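Local coordinates for protein alanine racemase (Acinetobacter baumannii, PDB 4QHR) that belongs to the alanine racemase family, combining an N-terminal TIM-barrel domain with a largely beta C-terminal domain in an assembly of two chains, at residues A4-D9 with M234-E239; I266-I271 with M302-I307; D275-A280 with V320-N325. All coordinates share one frame; numbering follows the deposited sequence.

Interaction 1 of 3, residues A4-D9 with M234-E239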
ATOM      1  N   ALA A   4      -3.866 -15.057  -0.646  1.00  9.39           N
ATOM      2  CA  ALA A   4      -4.178 -13.628  -0.708  1.00  9.16           C
ATOM      3  C   ALA A   4      -4.110 -13.311  -2.181  1.00  8.68           C
ATOM      4  O   ALA A   4      -3.062 -13.442  -2.799  1.00  8.54           O
ATOM      5  CB  ALA A   4      -3.135 -12.821   0.068  1.00  9.13           C
ATOM      6  N   THR A   5      -5.241 -12.920  -2.748  1.00  8.70           N
ATOM      7  CA  THR A   5      -5.429 -12.814  -4.197  1.00  8.22           C
ATOM      8  C   THR A   5      -6.204 -11.553  -4.653  1.00  8.15           C
ATOM      9  O   THR A   5      -7.155 -11.120  -4.040  1.00  8.24           O
ATOM     10  CB  THR A   5      -6.184 -14.051  -4.657  1.00  8.50           C
ATOM     11  OG1 THR A   5      -5.574 -15.206  -4.086  1.00  8.82           O
ATOM     12  CG2 THR A   5      -6.149 -14.208  -6.168  1.00  8.35           C
ATOM     13  N   VAL A   6      -5.755 -10.990  -5.755  1.00  8.06           N
ATOM     14  CA  VAL A   6      -6.334  -9.806  -6.386  1.00  8.01           C
ATOM     15  C   VAL A   6      -6.777 -10.268  -7.777  1.00  8.14           C
ATOM     16  O   VAL A   6      -5.923 -10.632  -8.600  1.00  8.25           O
ATOM     17  CB  VAL A   6      -5.324  -8.685  -6.512  1.00  7.84           C
ATOM     18  CG1 VAL A   6      -5.832  -7.567  -7.427  1.00  7.78           C
ATOM     19  CG2 VAL A   6      -4.934  -8.109  -5.130  1.00  7.86           C
ATOM     20  N   TYR A   7      -8.081 -10.273  -7.991  1.00  8.42           N
ATOM     21  CA  TYR A   7      -8.736 -10.709  -9.241  1.00  9.14           C
ATOM     22  C   TYR A   7      -9.186  -9.482  -9.978  1.00  9.07           C
ATOM     23  O   TYR A   7      -9.738  -8.582  -9.356  1.00  8.55           O
ATOM     24  CB  TYR A   7     -10.019 -11.520  -8.963  1.00  9.62           C
ATOM     25  CG  TYR A   7      -9.816 -12.820  -8.244  1.00 10.27           C
ATOM     26  CD1 TYR A   7      -9.848 -12.877  -6.852  1.00 10.91           C
ATOM     27  CD2 TYR A   7      -9.603 -13.963  -8.926  1.00 10.55           C
ATOM     28  CE1 TYR A   7      -9.674 -14.058  -6.174  1.00 11.63           C
ATOM     29  CE2 TYR A   7      -9.405 -15.141  -8.258  1.00 11.43           C
ATOM     30  CZ  TYR A   7      -9.452 -15.179  -6.878  1.00 11.66           C
ATOM     31  OH  TYR A   7      -9.270 -16.338  -6.192  1.00 13.18           O
ATOM     32  N   ILE A   8      -8.992  -9.479 -11.283  1.00  9.36           N
ATOM     33  CA  ILE A   8      -9.361  -8.370 -12.150  1.00 10.44           C
ATOM     34  C   ILE A   8     -10.298  -8.861 -13.253  1.00 10.89           C
ATOM     35  O   ILE A   8      -9.873  -9.649 -14.120  1.00 11.97           O
ATOM     36  CB  ILE A   8      -8.091  -7.729 -12.796  1.00 11.05           C
ATOM     37  CG1 ILE A   8      -7.044  -7.352 -11.755  1.00 11.41           C
ATOM     38  CG2 ILE A   8      -8.488  -6.499 -13.613  1.00 11.48           C
ATOM     39  CD1 ILE A   8      -7.494  -6.179 -10.857  1.00 11.80           C
ATOM     40  N   ASP A   9     -11.539  -8.393 -13.247  1.00 10.94           N
ATOM     41  CA  ASP A   9     -12.620  -8.783 -14.203  1.00 12.01           C
ATOM     42  C   ASP A   9     -12.586  -7.903 -15.462  1.00 11.44           C
ATOM     43  O   ASP A   9     -12.945  -6.736 -15.410  1.00 10.65           O
ATOM     44  CB  ASP A   9     -13.934  -8.727 -13.443  1.00 13.45           C
ATOM     45  CG  ASP A   9     -15.187  -8.976 -14.280  1.00 15.86           C
ATOM     46  OD1 ASP A   9     -15.196  -9.308 -15.483  1.00 15.63           O
ATOM     47  OD2 ASP A   9     -16.253  -8.819 -13.622  1.00 18.77           O
ATOM     48  N   MET A 234     -12.164  -5.081  -9.416  1.00  7.78           N
ATOM     49  CA  MET A 234     -11.289  -5.799  -8.519  1.00  7.50           C
ATOM     50  C   MET A 234     -12.057  -6.525  -7.409  1.00  7.24           C
ATOM     51  O   MET A 234     -12.862  -5.898  -6.705  1.00  6.83           O
ATOM     52  CB  MET A 234     -10.291  -4.839  -7.829  1.00  7.45           C
ATOM     53  CG  MET A 234      -9.281  -5.539  -6.959  1.00  7.59           C
ATOM     54  SD  MET A 234      -8.117  -4.560  -5.989  1.00  7.95           S
ATOM     55  CE  MET A 234      -7.319  -3.556  -7.254  1.00  7.86           C
ATOM     56  N   THR A 235     -11.742  -7.808  -7.243  1.00  7.25           N
ATOM     57  CA  THR A 235     -12.062  -8.534  -6.009  1.00  7.46           C
ATOM     58  C   THR A 235     -10.780  -8.883  -5.255  1.00  7.49           C
ATOM     59  O   THR A 235      -9.823  -9.484  -5.831  1.00  7.85           O
ATOM     60  CB  THR A 235     -12.877  -9.784  -6.313  1.00  7.52           C
ATOM     61  OG1 THR A 235     -13.987  -9.391  -7.115  1.00  7.51           O
ATOM     62  CG2 THR A 235     -13.429 -10.369  -5.007  1.00  7.51           C
ATOM     63  N   PHE A 236     -10.737  -8.545  -3.968  1.00  7.45           N
ATOM     64  CA  PHE A 236      -9.541  -8.763  -3.132  1.00  7.55           C
ATOM     65  C   PHE A 236      -9.967  -9.835  -2.116  1.00  8.06           C
ATOM     66  O   PHE A 236     -10.869  -9.606  -1.303  1.00  7.83           O
ATOM     67  CB  PHE A 236      -9.157  -7.428  -2.476  1.00  7.64           C
ATOM     68  CG  PHE A 236      -7.877  -7.428  -1.640  1.00  7.69           C
ATOM     69  CD1 PHE A 236      -6.809  -8.324  -1.844  1.00  7.72           C
ATOM     70  CD2 PHE A 236      -7.723  -6.463  -0.672  1.00  7.92           C
ATOM     71  CE1 PHE A 236      -5.656  -8.242  -1.052  1.00  7.75           C
ATOM     72  CE2 PHE A 236      -6.597  -6.385   0.122  1.00  7.82           C
ATOM     73  CZ  PHE A 236      -5.570  -7.278  -0.059  1.00  7.98           C
ATOM     74  N   THR A 237      -9.329 -11.010  -2.197  1.00  8.57           N
ATOM     75  CA  THR A 237      -9.633 -12.136  -1.291  1.00  8.76           C
ATOM     76  C   THR A 237      -8.475 -12.682  -0.455  1.00  8.89           C
ATOM     77  O   THR A 237      -7.311 -12.465  -0.729  1.00  8.94           O
ATOM     78  CB  THR A 237     -10.295 -13.318  -2.042  1.00  8.58           C
ATOM     79  OG1 THR A 237      -9.323 -14.049  -2.811  1.00  8.72           O
ATOM     80  CG2 THR A 237     -11.453 -12.808  -2.925  1.00  9.01           C
ATOM     81  N   ALA A 238      -8.844 -13.406   0.613  1.00  9.24           N
ATOM     82  CA  ALA A 238      -7.917 -14.192   1.406  1.00  9.45           C
ATOM     83  C   ALA A 238      -8.709 -15.401   1.992  1.00  9.86           C
ATOM     84  O   ALA A 238      -9.829 -15.659   1.582  1.00 11.29           O
ATOM     85  CB  ALA A 238      -7.238 -13.334   2.488  1.00  9.17           C
ATOM     86  N   GLU A 239      -8.122 -16.161   2.886  1.00 10.08           N
ATOM     87  CA  GLU A 239      -8.768 -17.334   3.448  1.00 10.26           C
ATOM     88  C   GLU A 239      -8.631 -17.386   4.955  1.00  9.77           C
ATOM     89  O   GLU A 239      -7.718 -16.792   5.580  1.00  9.45           O
ATOM     90  CB  GLU A 239      -8.183 -18.644   2.825  1.00 10.74           C
ATOM     91  CG  GLU A 239      -8.760 -18.952   1.445  1.00 11.61           C
ATOM     92  CD  GLU A 239      -8.174 -20.214   0.866  1.00 12.81           C
ATOM     93  OE1 GLU A 239      -7.513 -20.983   1.636  1.00 14.21           O
ATOM     94  OE2 GLU A 239      -8.373 -20.433  -0.338  1.00 13.53           O
TER
HETATM   95  O   HOH W   1      -7.205 -15.616  -1.727  1.00 13.19           O

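Interaction 2 of 3, residues I266-I271 with M302-I307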
ATOM      1  N   ILE A 266     -14.333 -16.773  16.417  1.00 15.38           N
ATOM      2  CA  ILE A 266     -13.423 -15.849  15.754  1.00 14.46           C
ATOM      3  C   ILE A 266     -12.743 -16.631  14.683  1.00 12.36           C
ATOM      4  O   ILE A 266     -12.401 -17.775  14.905  1.00 10.92           O
ATOM      5  CB  ILE A 266     -12.316 -15.405  16.734  1.00 14.88           C
ATOM      6  CG1 ILE A 266     -12.952 -14.605  17.877  1.00 15.36           C
ATOM      7  CG2 ILE A 266     -11.269 -14.549  16.039  1.00 15.49           C
ATOM      8  CD1 ILE A 266     -13.862 -13.472  17.427  1.00 15.67           C
ATOM      9  N   ALA A 267     -12.554 -16.032  13.520  1.00 11.29           N
ATOM     10  CA  ALA A 267     -11.659 -16.644  12.530  1.00 10.88           C
ATOM     11  C   ALA A 267     -10.481 -15.687  12.255  1.00 10.68           C
ATOM     12  O   ALA A 267     -10.645 -14.468  12.263  1.00 10.00           O
ATOM     13  CB  ALA A 267     -12.409 -16.922  11.264  1.00 11.28           C
ATOM     14  N   ILE A 268      -9.311 -16.273  12.010  1.00  9.99           N
ATOM     15  CA  ILE A 268      -8.177 -15.517  11.571  1.00 10.33           C
ATOM     16  C   ILE A 268      -8.069 -15.677  10.054  1.00  9.78           C
ATOM     17  O   ILE A 268      -8.190 -16.786   9.491  1.00  9.29           O
ATOM     18  CB  ILE A 268      -6.884 -15.916  12.287  1.00 10.58           C
ATOM     19  CG1 ILE A 268      -7.069 -15.880  13.807  1.00 10.82           C
ATOM     20  CG2 ILE A 268      -5.735 -15.005  11.847  1.00 11.17           C
ATOM     21  CD1 ILE A 268      -7.541 -14.544  14.369  1.00 10.91           C
ATOM     22  N   VAL A 269      -7.837 -14.539   9.386  1.00  9.15           N
ATOM     23  CA  VAL A 269      -7.786 -14.488   7.948  1.00  8.73           C
ATOM     24  C   VAL A 269      -6.385 -14.088   7.488  1.00  8.02           C
ATOM     25  O   VAL A 269      -5.740 -13.249   8.122  1.00  8.19           O
ATOM     26  CB  VAL A 269      -8.787 -13.442   7.431  1.00  9.13           C
ATOM     27  CG1 VAL A 269      -8.682 -13.291   5.938  1.00  9.02           C
ATOM     28  CG2 VAL A 269     -10.212 -13.859   7.811  1.00  9.23           C
ATOM     29  N   SER A 270      -5.945 -14.645   6.364  1.00  7.30           N
ATOM     30  CA  SER A 270      -4.631 -14.419   5.866  1.00  6.77           C
ATOM     31  C   SER A 270      -4.540 -13.139   5.010  1.00  6.43           C
ATOM     32  O   SER A 270      -4.182 -13.196   3.843  1.00  6.36           O
ATOM     33  CB  SER A 270      -4.131 -15.613   5.055  1.00  6.57           C
ATOM     34  OG  SER A 270      -4.995 -15.916   3.943  1.00  6.47           O
ATOM     35  N   ILE A 271      -4.822 -12.015   5.628  1.00  6.00           N
ATOM     36  CA  ILE A 271      -4.517 -10.713   5.008  1.00  5.87           C
ATOM     37  C   ILE A 271      -4.202  -9.717   6.088  1.00  5.86           C
ATOM     38  O   ILE A 271      -4.726  -9.859   7.210  1.00  6.03           O
ATOM     39  CB  ILE A 271      -5.703 -10.239   4.186  1.00  5.84           C
ATOM     40  CG1 ILE A 271      -5.211  -9.404   3.024  1.00  5.93           C
ATOM     41  CG2 ILE A 271      -6.712  -9.418   5.031  1.00  5.84           C
ATOM     42  CD1 ILE A 271      -4.575 -10.234   1.935  1.00  5.93           C
ATOM     43  N   MET A 302       0.122  -6.915  10.422  1.00  7.87           N
ATOM     44  CA  MET A 302       0.810  -6.903   9.147  1.00  7.72           C
ATOM     45  C   MET A 302       0.266  -7.985   8.233  1.00  7.71           C
ATOM     46  O   MET A 302       0.060  -7.707   7.088  1.00  7.39           O
ATOM     47  CB  MET A 302       2.312  -7.010   9.335  1.00  7.50           C
ATOM     48  CG  MET A 302       3.095  -6.713   8.044  1.00  7.45           C
ATOM     49  SD  MET A 302       4.868  -6.616   8.367  1.00  7.50           S
ATOM     50  CE  MET A 302       4.923  -5.117   9.356  1.00  7.73           C
ATOM     51  N   ASP A 303       0.069  -9.209   8.767  1.00  8.02           N
ATOM     52  CA  ASP A 303      -0.230 -10.402   8.013  1.00  8.67           C
ATOM     53  C   ASP A 303      -1.576 -11.058   8.265  1.00  8.75           C
ATOM     54  O   ASP A 303      -1.969 -11.994   7.537  1.00  9.53           O
ATOM     55  CB  ASP A 303       0.819 -11.463   8.321  1.00  9.03           C
ATOM     56  CG  ASP A 303       2.223 -10.945   8.119  1.00  8.99           C
ATOM     57  OD1 ASP A 303       2.541 -10.201   7.178  1.00  8.89           O
ATOM     58  OD2 ASP A 303       3.041 -11.313   8.951  1.00  9.69           O
ATOM     59  N   MET A 304      -2.310 -10.569   9.233  1.00  8.62           N
ATOM     60  CA  MET A 304      -3.531 -11.241   9.671  1.00  8.75           C
ATOM     61  C   MET A 304      -4.586 -10.263  10.178  1.00  8.35           C
ATOM     62  O   MET A 304      -4.230  -9.189  10.680  1.00  7.51           O
ATOM     63  CB  MET A 304      -3.207 -12.163  10.820  1.00  9.38           C
ATOM     64  CG  MET A 304      -2.576 -13.456  10.419  1.00 10.15           C
ATOM     65  SD  MET A 304      -2.064 -14.426  11.864  1.00 11.82           S
ATOM     66  CE  MET A 304      -0.532 -13.649  12.371  1.00 10.96           C
ATOM     67  N   ILE A 305      -5.851 -10.659  10.007  1.00  7.99           N
ATOM     68  CA  ILE A 305      -6.978  -9.987  10.639  1.00  7.81           C
ATOM     69  C   ILE A 305      -7.859 -11.015  11.341  1.00  7.92           C
ATOM     70  O   ILE A 305      -7.828 -12.237  11.023  1.00  7.49           O
ATOM     71  CB  ILE A 305      -7.837  -9.104   9.639  1.00  7.63           C
ATOM     72  CG1 ILE A 305      -8.599  -9.971   8.632  1.00  7.52           C
ATOM     73  CG2 ILE A 305      -6.986  -8.082   8.960  1.00  7.58           C
ATOM     74  CD1 ILE A 305      -9.478  -9.240   7.631  1.00  7.46           C
ATOM     75  N   ALA A 306      -8.675 -10.510  12.291  1.00  8.09           N
ATOM     76  CA  ALA A 306      -9.657 -11.341  12.973  1.00  8.33           C
ATOM     77  C   ALA A 306     -11.081 -10.873  12.612  1.00  8.98           C
ATOM     78  O   ALA A 306     -11.331  -9.667  12.503  1.00  8.69           O
ATOM     79  CB  ALA A 306      -9.437 -11.287  14.471  1.00  8.45           C
ATOM     80  N   ILE A 307     -11.990 -11.834  12.428  1.00  9.91           N
ATOM     81  CA  ILE A 307     -13.370 -11.578  12.096  1.00 11.25           C
ATOM     82  C   ILE A 307     -14.279 -12.362  13.044  1.00 11.88           C
ATOM     83  O   ILE A 307     -13.922 -13.464  13.517  1.00 10.29           O
ATOM     84  CB  ILE A 307     -13.680 -11.909  10.623  1.00 12.90           C
ATOM     85  CG1 ILE A 307     -13.463 -13.359  10.343  1.00 14.12           C
ATOM     86  CG2 ILE A 307     -12.781 -11.089   9.652  1.00 12.72           C
ATOM     87  CD1 ILE A 307     -13.632 -13.653   8.878  1.00 15.88           C
TER

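Interaction 3 of 3, residues D275-A280 with V320-N325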
ATOM      1  N   ASP A 275      -0.219  -6.707   3.072  1.00  6.04           N
ATOM      2  CA  ASP A 275      -0.791  -6.949   1.748  1.00  6.25           C
ATOM      3  C   ASP A 275      -1.447  -5.721   1.139  1.00  6.44           C
ATOM      4  O   ASP A 275      -1.824  -5.745  -0.022  1.00  6.50           O
ATOM      5  CB  ASP A 275      -1.837  -8.018   1.828  1.00  6.07           C
ATOM      6  CG  ASP A 275      -1.312  -9.240   2.413  1.00  6.03           C
ATOM      7  OD1 ASP A 275      -0.667  -9.968   1.619  1.00  5.88           O
ATOM      8  OD2 ASP A 275      -1.497  -9.435   3.656  1.00  5.70           O
ATOM      9  N   GLY A 276      -1.561  -4.674   1.920  1.00  6.55           N
ATOM     10  CA  GLY A 276      -2.275  -3.470   1.518  1.00  6.56           C
ATOM     11  C   GLY A 276      -3.713  -3.407   2.012  1.00  6.88           C
ATOM     12  O   GLY A 276      -4.421  -2.498   1.648  1.00  6.79           O
ATOM     13  N   TYR A 277      -4.144  -4.336   2.871  1.00  7.05           N
ATOM     14  CA  TYR A 277      -5.419  -4.167   3.534  1.00  7.52           C
ATOM     15  C   TYR A 277      -5.273  -3.102   4.643  1.00  8.10           C
ATOM     16  O   TYR A 277      -4.341  -3.211   5.430  1.00  7.97           O
ATOM     17  CB  TYR A 277      -5.860  -5.494   4.131  1.00  7.52           C
ATOM     18  CG  TYR A 277      -7.292  -5.487   4.645  1.00  7.49           C
ATOM     19  CD1 TYR A 277      -8.368  -5.490   3.766  1.00  7.65           C
ATOM     20  CD2 TYR A 277      -7.560  -5.466   5.975  1.00  7.55           C
ATOM     21  CE1 TYR A 277      -9.681  -5.490   4.226  1.00  7.64           C
ATOM     22  CE2 TYR A 277      -8.869  -5.497   6.459  1.00  7.87           C
ATOM     23  CZ  TYR A 277      -9.927  -5.490   5.579  1.00  8.01           C
ATOM     24  OH  TYR A 277     -11.225  -5.508   6.075  1.00  8.18           O
ATOM     25  N   PRO A 278      -6.148  -2.067   4.682  1.00  8.91           N
ATOM     26  CA  PRO A 278      -5.860  -0.919   5.537  1.00  9.27           C
ATOM     27  C   PRO A 278      -6.007  -1.260   7.010  1.00  9.67           C
ATOM     28  O   PRO A 278      -6.831  -2.102   7.345  1.00  9.47           O
ATOM     29  CB  PRO A 278      -6.910   0.121   5.147  1.00  9.24           C
ATOM     30  CG  PRO A 278      -7.554  -0.361   3.916  1.00  9.24           C
ATOM     31  CD  PRO A 278      -7.353  -1.845   3.843  1.00  8.99           C
ATOM     32  N   ARG A 279      -5.213  -0.604   7.849  1.00  9.90           N
ATOM     33  CA  ARG A 279      -5.116  -0.929   9.257  1.00 10.81           C
ATOM     34  C   ARG A 279      -6.104  -0.166  10.102  1.00 12.03           C
ATOM     35  O   ARG A 279      -6.727  -0.774  10.994  1.00 13.35           O
ATOM     36  CB  ARG A 279      -3.702  -0.583   9.794  1.00 11.00           C
ATOM     37  CG  ARG A 279      -3.466  -0.814  11.256  1.00 11.41           C
ATOM     38  CD  ARG A 279      -2.033  -0.494  11.713  1.00 11.87           C
ATOM     39  NE  ARG A 279      -1.983  -0.468  13.179  1.00 12.08           N
ATOM     40  CZ  ARG A 279      -2.311   0.596  13.937  1.00 12.75           C
ATOM     41  NH1 ARG A 279      -2.667   1.770  13.386  1.00 13.54           N
ATOM     42  NH2 ARG A 279      -2.234   0.517  15.259  1.00 12.58           N
ATOM     43  N   ALA A 280      -6.198   1.136   9.894  1.00 11.52           N
ATOM     44  CA  ALA A 280      -6.790   1.985  10.922  1.00 12.87           C
ATOM     45  C   ALA A 280      -8.219   2.430  10.531  1.00 13.25           C
ATOM     46  O   ALA A 280      -8.406   3.128   9.555  1.00 14.99           O
ATOM     47  CB  ALA A 280      -5.885   3.176  11.212  1.00 12.41           C
ATOM     48  N   VAL A 320     -12.666 -15.489   1.868  1.00 10.70           N
ATOM     49  CA  VAL A 320     -13.122 -14.276   2.518  1.00  9.98           C
ATOM     50  C   VAL A 320     -12.853 -13.083   1.570  1.00  9.84           C
ATOM     51  O   VAL A 320     -11.712 -12.930   1.084  1.00 10.10           O
ATOM     52  CB  VAL A 320     -12.335 -14.042   3.822  1.00  9.87           C
ATOM     53  CG1 VAL A 320     -12.701 -12.708   4.480  1.00  9.54           C
ATOM     54  CG2 VAL A 320     -12.589 -15.189   4.790  1.00 10.12           C
ATOM     55  N   GLU A 321     -13.893 -12.308   1.283  1.00  9.53           N
ATOM     56  CA  GLU A 321     -13.794 -11.175   0.391  1.00  9.68           C
ATOM     57  C   GLU A 321     -13.552  -9.893   1.169  1.00  9.77           C
ATOM     58  O   GLU A 321     -14.374  -9.494   2.014  1.00  9.82           O
ATOM     59  CB  GLU A 321     -15.068 -11.047  -0.453  1.00  9.59           C
ATOM     60  CG  GLU A 321     -15.078  -9.802  -1.353  1.00  9.62           C
ATOM     61  CD  GLU A 321     -16.370  -9.724  -2.175  1.00 10.06           C
ATOM     62  OE1 GLU A 321     -16.833 -10.812  -2.595  1.00 11.06           O
ATOM     63  OE2 GLU A 321     -16.927  -8.623  -2.347  1.00  9.39           O
ATOM     64  N   LEU A 322     -12.437  -9.222   0.878  1.00  9.77           N
ATOM     65  CA  LEU A 322     -12.115  -7.971   1.547  1.00  9.26           C
ATOM     66  C   LEU A 322     -12.771  -6.817   0.833  1.00  9.26           C
ATOM     67  O   LEU A 322     -13.317  -5.919   1.457  1.00  9.09           O
ATOM     68  CB  LEU A 322     -10.622  -7.816   1.653  1.00  9.86           C
ATOM     69  CG  LEU A 322     -10.098  -9.070   2.339  1.00 10.42           C
ATOM     70  CD1 LEU A 322      -8.724  -9.332   1.856  1.00 10.91           C
ATOM     71  CD2 LEU A 322     -10.274  -8.974   3.850  1.00 10.22           C
ATOM     72  N   TRP A 323     -12.778  -6.852  -0.488  1.00  8.63           N
ATOM     73  CA  TRP A 323     -13.702  -6.056  -1.233  1.00  8.40           C
ATOM     74  C   TRP A 323     -13.867  -6.637  -2.597  1.00  8.65           C
ATOM     75  O   TRP A 323     -13.034  -7.455  -3.034  1.00  8.34           O
ATOM     76  CB  TRP A 323     -13.255  -4.594  -1.291  1.00  8.61           C
ATOM     77  CG  TRP A 323     -11.899  -4.290  -1.880  1.00  8.20           C
ATOM     78  CD1 TRP A 323     -11.566  -4.242  -3.219  1.00  8.39           C
ATOM     79  CD2 TRP A 323     -10.757  -3.835  -1.174  1.00  8.10           C
ATOM     80  NE1 TRP A 323     -10.257  -3.831  -3.353  1.00  8.23           N
ATOM     81  CE2 TRP A 323      -9.747  -3.586  -2.110  1.00  8.00           C
ATOM     82  CE3 TRP A 323     -10.475  -3.654   0.187  1.00  7.94           C
ATOM     83  CZ2 TRP A 323      -8.474  -3.148  -1.737  1.00  8.06           C
ATOM     84  CZ3 TRP A 323      -9.207  -3.219   0.547  1.00  8.10           C
ATOM     85  CH2 TRP A 323      -8.234  -2.957  -0.428  1.00  8.09           C
ATOM     86  N   GLY A 324     -14.962  -6.264  -3.257  1.00  8.80           N
ATOM     87  CA  GLY A 324     -15.304  -6.783  -4.578  1.00  8.89           C
ATOM     88  C   GLY A 324     -16.786  -6.528  -4.864  1.00  9.35           C
ATOM     89  O   GLY A 324     -17.281  -5.443  -4.653  1.00  9.46           O
ATOM     90  N   ASN A 325     -17.505  -7.524  -5.359  1.00 10.09           N
ATOM     91  CA  ASN A 325     -18.933  -7.297  -5.657  1.00 10.92           C
ATOM     92  C   ASN A 325     -19.875  -7.353  -4.431  1.00 10.82           C
ATOM     93  O   ASN A 325     -21.025  -6.869  -4.511  1.00 11.31           O
ATOM     94  CB  ASN A 325     -19.420  -8.307  -6.661  1.00 11.34           C
ATOM     95  CG  ASN A 325     -18.889  -8.064  -8.036  1.00 11.76           C
ATOM     96  OD1 ASN A 325     -18.003  -8.803  -8.531  1.00 12.64           O
ATOM     97  ND2 ASN A 325     -19.400  -7.050  -8.666  1.00 11.88           N
TER
HETATM   98  O   HOH W   2     -13.120  -5.502   4.348  1.00  5.79           O

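Interaction 1 of 3, residues A4-D9 with M234-E239
Val6 reaches Met234 and Phe236 with one methyl each: its CG1 lies 4.0 Å from Met234 CG, and its CG2 lies 3.8 Å from Phe236 CD1. Both neighbours are met at a slant. These side chains line one face of an antiparallel beta pair in which the first strand of the chain, 4-8, is laid against strand 234-246, so that the N-terminus is built into the sheet of the C-terminal domain. With Val6 CG1 anti to the backbone N (chi1 168°), its CG2 sits beside that N, where it meets the Phe236 ring. Ile8 continues the apolar row more loosely, its CD1 coming to 4.3 Å from Met234 CB, and Trp323 packs on both Met234 and Phe236 from outside the pair.

Four backbone hydrogen bonds stitch the strands together, two at Thr5 with Thr237 and two at Tyr7 with Thr235; Tyr7 N to Thr235 O is 2.9 Å and nearly straight at 176°. The other edge of 4-8 bonds to strand 352-355.

The opposite face is more polar. Tyr7 and Thr237 cross at about a right angle, and the phenol ring turns its edge to the threonine, with CE1 3.4 Å from Thr237 OG1. Thr5 CG2 lies over one face of the same ring, toward its rim. Thr237 OG1, between the backbone N and the carbonyl carbon (chi1 76°), meets both this ring edge and a water. That water spans the two threonine hydroxyls, 2.9 Å from Thr5 OG1 and 2.8 Å from Thr237 OG1.

Interaction 2 of 3, residues I266-I271 with M302-I307
Ala267 to Val269 pair with Ile305 to Ile307 as antiparallel neighbours in the sheet of the C-terminal domain, strand 264-269 running beside strand 305-308. Ala267 with Ile307 and Val269 with Ile305 are the hydrogen-bonded pairs. In the second of these, Val269 N to Ile305 O is 2.8 Å and the return bond from Ile305 N to Val269 O stretches to 3.2 Å, close to where the chain leaves the strand.

The face carrying Val269 and Ile307 is purely aliphatic. Those two side chains cross at about a right angle, Val269 CG2 touching Ile307 CD1 at 3.6 Å. Val269 also leans its CB on Ile305 CG1 at 3.7 Å, the CG1 standing in the crowded position between its own backbone N and carbonyl carbon (chi1 69°). Past the strand, Ile271 lies side by side with Ile305, its CG2 3.8 Å from Ile305 CD1. Ile307 extends this layer onto Val287 and Ile289 of strand 286-289.

On the other face Ile268 divides its branches: CG2 meets Met304 SD at 3.7 Å, while CD1 meets Ala306 CB at 3.8 Å. Arg132 of the second subunit packs on Ile268 and Met304, bringing this face to the dimer interface.

Ser270 centres an inverse gamma turn, closed by a weak bond from Ile271 N to Val269 O, and its hydroxyl bonds to Gln3 O. Asp303 forms a salt bridge with Arg350. Between the segments, then, side chains contribute only apolar packing and the directional bonds are all backbone; the polar side chains Ser270 and Asp303 find their partners outside the pair, joining the loops beside the strands to residues near the two chain termini.

Interaction 3 of 3, residues D275-A280 with V320-N325
Tyr277 lays its ring obliquely across Leu322, and apolar contact accounts for most of the meeting. Its CE1 is 3.6 Å from Leu322 CD2 and equally close, at 3.6 Å, to Leu322 CB, so one corner of the ring rests on both the root and the tip of the leucine. Tyr277 CG is anti to the backbone N (chi1 -170°), which starts the ring off beside the carbonyl carbon. Trp323 supplies the second patch with the rim of its six-membered ring: CZ3 lies 4.0 Å from Pro278 CD, which approaches at the indole edge, and 4.0 Å from Tyr277 CD1. Pro278 CD in turn sits over one face of the Tyr277 ring, toward the rim.

Leu322 and Trp323 together oppose Phe236 in a classic beta bulge, where the chain turns a corner at Leu322, and both side chains pack against the loop that follows strand 264-269. Leu343 and Leu344 of helix 340-345 also pack on the indole.

The polar link is indirect. Tyr277 OH donates to a water 2.6 Å away, lying at the ring edge in its plane, and that water donates to Leu322 O at 2.9 Å.

All three contacts are buried, and all belong to the beta sheet of the C-terminal domain or to loops leaving it. Interactions 1 and 2 are antiparallel strand pairs joined through strand 234-246, where Ser270 N probably bonds to Glu239 O. Interaction 3 has no direct hydrogen bond between its segments and relies on side chains and one water; it adjoins interaction 1 where Phe236 faces the bulge, and interaction 2 where Ile271 and Ile305 pack on Leu322 and Tyr277. Interaction 1 has a hydrated threonine face, whereas interaction 2 is apolar on both faces. Only interactions 2 and 3 touch the second subunit.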